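Local coordinates for peptidase M16 domain protein (Alicyclobacillus acidocaldarius subsp. acidocaldarius DSM 446, PDB 4XEA) that probably hydrolyses peptides as a metal-dependent M16-family (insulinase-like) peptidase and binds a nickel ion, at residues T21-P26 against F369-W374; H29-M34 against G200-D205. One frame throughout, in Å; residues are numbered along the deposited sequence.

Interaction 1 of 2, residues T21-P26 against F369-W374; sequences TLMPRP and FLVRNW
Strand 21-24 runs nearly antiparallel to helix segment 369-374, at 165° with the axes 10.3 Å apart, so alternate strand residues Thr21, Met23 and Arg25 point toward the helix while Leu22 and Pro24 turn from it. Thr21 meets the indole of Trp374 over one face: OG1 lies 3.1 Å from Trp374 CZ2, above the six-membered ring and offset toward the rim, and CG2, anti to the backbone N, makes a CH-pi contact with the five-membered ring, 4.0 Å from its centroid. The hydroxyl is hydrogen-bonded to Thr11 OG1, which helps fix its rotation. Met23, a selenomethionine, extends through chi2 and then bends at chi3 (-84°). It crosses Leu370 obliquely, with SE 4.0 Å from Leu370 CB, and its methyl CE comes 3.9 Å from Leu370 O. Beyond it the Arg25 guanidinium receives Leu370 CD1 over one face, CD1 standing 3.9 Å from NH1. Asp365 O and Asn367 OD1, just before the segment, both accept hydrogen bonds from NH1, holding that group against the helix. In this helix-on-sheet packing of an M16-type alpha+beta fold, a helix from the C-terminal half lies antiparallel along a strand of the N-terminal mixed sheet, joining the two halves.

Interaction 2 of 2, residues H29-M34 against G200-D205; sequences HQTYAM and GGFDAD
Thr31 and Phe202 carry the side-chain part of this contact, crossing at about a right angle. Thr31 has chi1 -64°, which sets OG1 beside its own backbone N and CG2 anti to it; OG1 thereby lies 3.7 Å from Phe202 CB, and CG2 lies 3.8 Å from Phe202 CD1, an oblique approach to the ring. Phe202 takes the crowded position, with CG between backbone N and carbonyl carbon, and this swings its ring back along the chain until Gly200 N lies at the ring edge. The polar link is made by the backbone. Gly201 N donates to Gln30 O at 3.0 Å in a fairly straight bond (163°), although the donor stands well above the carbonyl plane. The same oxygen receives a CA-H...O contact from Gly200 CA at 3.2 Å. In the antiparallel, non-hydrogen-bonded pairing of the two residues, Gly200, with no side chain, brings its CA to 4.2 Å from Thr31 CA, and its positive phi (133°) is one glycine adopts readily. Gly201 then centres an inverse gamma turn that leads out of strand 194-200. Asp203 N-caps helix 204-216, Phe202 packs on Leu22 and Pro24 of strand 19-24, and strand 31-37 pairs on its other edge with strand 95-101.

Strand 194-200 joins the two contacts, lying between strands 19-24 and 31-37 in one mixed sheet, and their centres are about 8 Å apart. Gly200 of interaction 2 is probably hydrogen-bonded to interaction 1 through both its N and its O: its O lies 2.7 Å from Arg25 N, and its N lies 3.2 Å from Met23 O. Val371 carries helix 367-379 across to the other strand, with CG1 3.5 Å from Met34 CB and CG2 3.6 Å from Tyr32 O. One helix thus packs on strands from both contacts. Neither contact includes the nickel ligands His61, His65 and Glu136; both lie at the part of the six-stranded sheet formed by strands 19-24, 194-200 and 31-37.

Interaction 1 of 2, residues T21-P26 against F369-W374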
loop_
_atom_site.group_PDB
_atom_site.type_symbol
_atom_site.label_atom_id
_atom_site.label_comp_id
_atom_site.label_asym_id
_atom_site.label_seq_id
_atom_site.Cartn_x
_atom_site.Cartn_y
_atom_site.Cartn_z
ATOM N N THR A 21 -10.858 17.215 16.412
ATOM C CA THR A 21 -10.253 18.013 15.340
ATOM C C THR A 21 -10.911 17.644 14.026
ATOM O O THR A 21 -10.868 16.480 13.635
ATOM C CB THR A 21 -8.739 17.770 15.241
ATOM O OG1 THR A 21 -8.081 18.384 16.384
ATOM C CG2 THR A 21 -8.182 18.373 13.944
ATOM N N LEU A 22 -11.529 18.627 13.364
ATOM C CA LEU A 22 -12.171 18.425 12.078
ATOM C C LEU A 22 -11.386 19.183 11.008
ATOM O O LEU A 22 -10.980 20.329 11.211
ATOM C CB LEU A 22 -13.625 18.914 12.089
ATOM C CG LEU A 22 -14.591 18.376 13.153
ATOM C CD1 LEU A 22 -15.981 19.089 13.057
ATOM C CD2 LEU A 22 -14.741 16.860 13.090
HETATM N N MSE A 23 -11.142 18.518 9.886
HETATM C CA MSE A 23 -10.459 19.113 8.737
HETATM C C MSE A 23 -11.311 18.964 7.464
HETATM O O MSE A 23 -11.046 18.099 6.624
HETATM C CB MSE A 23 -9.086 18.438 8.547
HETATM C CG MSE A 23 -8.069 18.822 9.610
HETATM SE SE MSE A 23 -6.467 17.721 9.454
HETATM C CE MSE A 23 -7.106 16.192 10.492
ATOM N N PRO A 24 -12.342 19.817 7.302
ATOM C CA PRO A 24 -13.192 19.704 6.121
ATOM C C PRO A 24 -12.454 20.059 4.819
ATOM O O PRO A 24 -11.736 21.042 4.772
ATOM C CB PRO A 24 -14.333 20.698 6.414
ATOM C CG PRO A 24 -13.775 21.656 7.425
ATOM C CD PRO A 24 -12.801 20.863 8.235
ATOM N N ARG A 25 -12.607 19.227 3.785
ATOM C CA ARG A 25 -11.961 19.417 2.476
ATOM C C ARG A 25 -13.054 19.132 1.463
ATOM O O ARG A 25 -13.250 17.986 1.075
ATOM C CB ARG A 25 -10.763 18.462 2.317
ATOM C CG ARG A 25 -9.779 18.504 3.501
ATOM C CD ARG A 25 -8.728 17.390 3.436
ATOM N NE ARG A 25 -7.816 17.594 2.311
ATOM C CZ ARG A 25 -7.101 16.648 1.700
ATOM N NH1 ARG A 25 -7.133 15.381 2.104
ATOM N NH2 ARG A 25 -6.339 16.985 0.665
ATOM N N PRO A 26 -13.795 20.180 1.051
ATOM C CA PRO A 26 -15.067 19.998 0.325
ATOM C C PRO A 26 -14.943 19.385 -1.063
ATOM O O PRO A 26 -15.922 18.834 -1.581
ATOM C CB PRO A 26 -15.657 21.418 0.253
ATOM C CG PRO A 26 -14.547 22.361 0.607
ATOM C CD PRO A 26 -13.585 21.580 1.476
ATOM N N PHE A 369 -3.435 10.000 6.198
ATOM C CA PHE A 369 -2.233 10.548 6.856
ATOM C C PHE A 369 -2.551 11.716 7.825
ATOM O O PHE A 369 -2.145 11.726 9.016
ATOM C CB PHE A 369 -1.197 10.959 5.802
ATOM C CG PHE A 369 0.060 11.590 6.383
ATOM C CD1 PHE A 369 1.211 10.812 6.570
ATOM C CD2 PHE A 369 0.112 12.946 6.673
ATOM C CE1 PHE A 369 2.391 11.385 7.086
ATOM C CE2 PHE A 369 1.290 13.525 7.223
ATOM C CZ PHE A 369 2.431 12.721 7.401
ATOM N N LEU A 370 -3.289 12.711 7.348
ATOM C CA LEU A 370 -3.653 13.838 8.193
ATOM C C LEU A 370 -4.265 13.377 9.514
ATOM O O LEU A 370 -3.938 13.885 10.597
ATOM C CB LEU A 370 -4.651 14.754 7.467
ATOM C CG LEU A 370 -4.092 15.561 6.322
ATOM C CD1 LEU A 370 -5.214 16.083 5.406
ATOM C CD2 LEU A 370 -3.233 16.674 6.846
ATOM N N VAL A 371 -5.163 12.411 9.423
ATOM C CA VAL A 371 -5.925 11.977 10.590
ATOM C C VAL A 371 -5.040 11.162 11.531
ATOM O O VAL A 371 -4.928 11.486 12.706
ATOM C CB VAL A 371 -7.195 11.162 10.147
ATOM C CG1 VAL A 371 -7.780 10.457 11.353
ATOM C CG2 VAL A 371 -8.243 12.105 9.476
ATOM N N ARG A 372 -4.416 10.111 10.989
ATOM C CA ARG A 372 -3.558 9.190 11.745
ATOM C C ARG A 372 -2.478 9.951 12.503
ATOM O O ARG A 372 -2.245 9.725 13.689
ATOM C CB ARG A 372 -2.879 8.175 10.811
ATOM C CG ARG A 372 -3.297 6.701 10.981
ATOM C CD ARG A 372 -2.509 5.737 10.065
ATOM N NE ARG A 372 -1.168 6.229 9.725
ATOM C CZ ARG A 372 -0.799 6.604 8.501
ATOM N NH1 ARG A 372 -1.656 6.531 7.489
ATOM N NH2 ARG A 372 0.429 7.049 8.281
ATOM N N ASN A 373 -1.817 10.863 11.808
ATOM C CA ASN A 373 -0.758 11.660 12.440
ATOM C C ASN A 373 -1.216 12.696 13.457
ATOM O O ASN A 373 -0.572 12.861 14.509
ATOM C CB ASN A 373 0.148 12.225 11.387
ATOM C CG ASN A 373 1.009 11.140 10.801
ATOM O OD1 ASN A 373 1.991 10.797 11.388
ATOM N ND2 ASN A 373 0.564 10.502 9.741
ATOM N N TRP A 374 -2.348 13.334 13.215
ATOM C CA TRP A 374 -2.911 14.265 14.206
ATOM C C TRP A 374 -3.176 13.490 15.490
ATOM O O TRP A 374 -2.738 13.888 16.598
ATOM C CB TRP A 374 -4.211 14.954 13.718
ATOM C CG TRP A 374 -4.344 16.309 14.303
ATOM C CD1 TRP A 374 -4.050 17.469 13.677
ATOM C CD2 TRP A 374 -4.777 16.659 15.627
ATOM N NE1 TRP A 374 -4.274 18.523 14.504
ATOM C CE2 TRP A 374 -4.664 18.051 15.736
ATOM C CE3 TRP A 374 -5.202 15.927 16.747
ATOM C CZ2 TRP A 374 -5.024 18.759 16.907
ATOM C CZ3 TRP A 374 -5.543 16.625 17.942
ATOM C CH2 TRP A 374 -5.413 18.012 18.019
#

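Interaction 2 of 2, residues H29-M34 against G200-D205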
loop_
_atom_site.group_PDB
_atom_site.type_symbol
_atom_site.label_atom_id
_atom_site.label_comp_id
_atom_site.label_asym_id
_atom_site.label_seq_id
_atom_site.Cartn_x
_atom_site.Cartn_y
_atom_site.Cartn_z
ATOM N N HIS A 29 -14.445 13.289 -2.087
ATOM C CA HIS A 29 -15.557 12.358 -1.903
ATOM C C HIS A 29 -15.442 11.607 -0.589
ATOM O O HIS A 29 -16.451 11.302 0.044
ATOM C CB HIS A 29 -15.601 11.336 -3.049
ATOM C CG HIS A 29 -15.814 11.933 -4.412
ATOM N ND1 HIS A 29 -17.041 12.391 -4.851
ATOM C CD2 HIS A 29 -14.952 12.132 -5.438
ATOM C CE1 HIS A 29 -16.930 12.829 -6.094
ATOM N NE2 HIS A 29 -15.673 12.676 -6.479
ATOM N N GLN A 30 -14.204 11.315 -0.161
ATOM C CA GLN A 30 -13.971 10.522 1.037
ATOM C C GLN A 30 -13.914 11.363 2.297
ATOM O O GLN A 30 -13.325 12.444 2.302
ATOM C CB GLN A 30 -12.660 9.753 0.911
ATOM C CG GLN A 30 -12.404 8.762 2.056
ATOM C CD GLN A 30 -10.931 8.456 2.245
ATOM O OE1 GLN A 30 -10.143 9.330 2.548
ATOM N NE2 GLN A 30 -10.570 7.212 2.064
ATOM N N THR A 31 -14.538 10.858 3.358
ATOM C CA THR A 31 -14.304 11.326 4.736
ATOM C C THR A 31 -13.630 10.163 5.470
ATOM O O THR A 31 -14.010 9.005 5.273
ATOM C CB THR A 31 -15.622 11.753 5.427
ATOM O OG1 THR A 31 -16.158 12.874 4.738
ATOM C CG2 THR A 31 -15.409 12.164 6.948
ATOM N N TYR A 32 -12.587 10.473 6.253
ATOM C CA TYR A 32 -11.846 9.480 7.006
ATOM C C TYR A 32 -11.872 9.972 8.449
ATOM O O TYR A 32 -11.589 11.152 8.737
ATOM C CB TYR A 32 -10.421 9.352 6.437
ATOM C CG TYR A 32 -9.523 8.246 7.028
ATOM C CD1 TYR A 32 -8.964 8.371 8.314
ATOM C CD2 TYR A 32 -9.191 7.111 6.295
ATOM C CE1 TYR A 32 -8.130 7.369 8.852
ATOM C CE2 TYR A 32 -8.342 6.102 6.833
ATOM C CZ TYR A 32 -7.822 6.254 8.106
ATOM O OH TYR A 32 -7.009 5.280 8.662
ATOM N N ALA A 33 -12.286 9.093 9.351
ATOM C CA ALA A 33 -12.527 9.473 10.743
ATOM C C ALA A 33 -11.830 8.463 11.665
ATOM O O ALA A 33 -11.913 7.257 11.425
ATOM C CB ALA A 33 -14.035 9.468 10.989
HETATM N N MSE A 34 -11.202 8.938 12.747
HETATM C CA MSE A 34 -10.551 8.033 13.685
HETATM C C MSE A 34 -10.827 8.488 15.126
HETATM O O MSE A 34 -10.688 9.683 15.434
HETATM C CB MSE A 34 -9.039 7.989 13.417
HETATM C CG MSE A 34 -8.199 7.147 14.442
HETATM SE SE MSE A 34 -6.307 6.907 13.981
HETATM C CE MSE A 34 -6.435 5.646 12.487
ATOM N N GLY A 200 -11.799 15.274 5.400
ATOM C CA GLY A 200 -12.356 14.972 4.088
ATOM C C GLY A 200 -13.609 15.752 3.738
ATOM O O GLY A 200 -13.837 16.867 4.250
ATOM N N GLY A 201 -14.418 15.160 2.858
ATOM C CA GLY A 201 -15.595 15.837 2.264
ATOM C C GLY A 201 -16.849 15.834 3.121
ATOM O O GLY A 201 -17.817 15.188 2.788
ATOM N N PHE A 202 -16.831 16.559 4.228
ATOM C CA PHE A 202 -18.000 16.654 5.128
ATOM C C PHE A 202 -18.220 18.095 5.556
ATOM O O PHE A 202 -17.308 18.917 5.467
ATOM C CB PHE A 202 -17.785 15.802 6.375
ATOM C CG PHE A 202 -16.633 16.293 7.258
ATOM C CD1 PHE A 202 -15.305 15.994 6.947
ATOM C CD2 PHE A 202 -16.890 17.082 8.372
ATOM C CE1 PHE A 202 -14.266 16.471 7.731
ATOM C CE2 PHE A 202 -15.844 17.549 9.180
ATOM C CZ PHE A 202 -14.530 17.239 8.858
ATOM N N ASP A 203 -19.416 18.387 6.063
ATOM C CA ASP A 203 -19.741 19.741 6.523
ATOM C C ASP A 203 -19.338 19.829 7.958
ATOM O O ASP A 203 -19.854 19.087 8.782
ATOM C CB ASP A 203 -21.241 20.027 6.355
ATOM C CG ASP A 203 -21.620 21.411 6.825
ATOM O OD1 ASP A 203 -21.429 21.753 8.010
ATOM O OD2 ASP A 203 -22.104 22.170 5.997
ATOM N N ALA A 204 -18.408 20.720 8.262
ATOM C CA ALA A 204 -17.850 20.790 9.614
ATOM C C ALA A 204 -18.869 21.269 10.668
ATOM O O ALA A 204 -18.869 20.799 11.809
ATOM C CB ALA A 204 -16.586 21.666 9.634
ATOM N N ASP A 205 -19.752 22.182 10.284
ATOM C CA ASP A 205 -20.766 22.687 11.224
ATOM C C ASP A 205 -21.747 21.558 11.548
ATOM O O ASP A 205 -22.151 21.383 12.691
ATOM C CB ASP A 205 -21.545 23.881 10.640
ATOM C CG ASP A 205 -20.653 25.079 10.290
ATOM O OD1 ASP A 205 -19.711 25.404 11.040
ATOM O OD2 ASP A 205 -20.937 25.724 9.258
#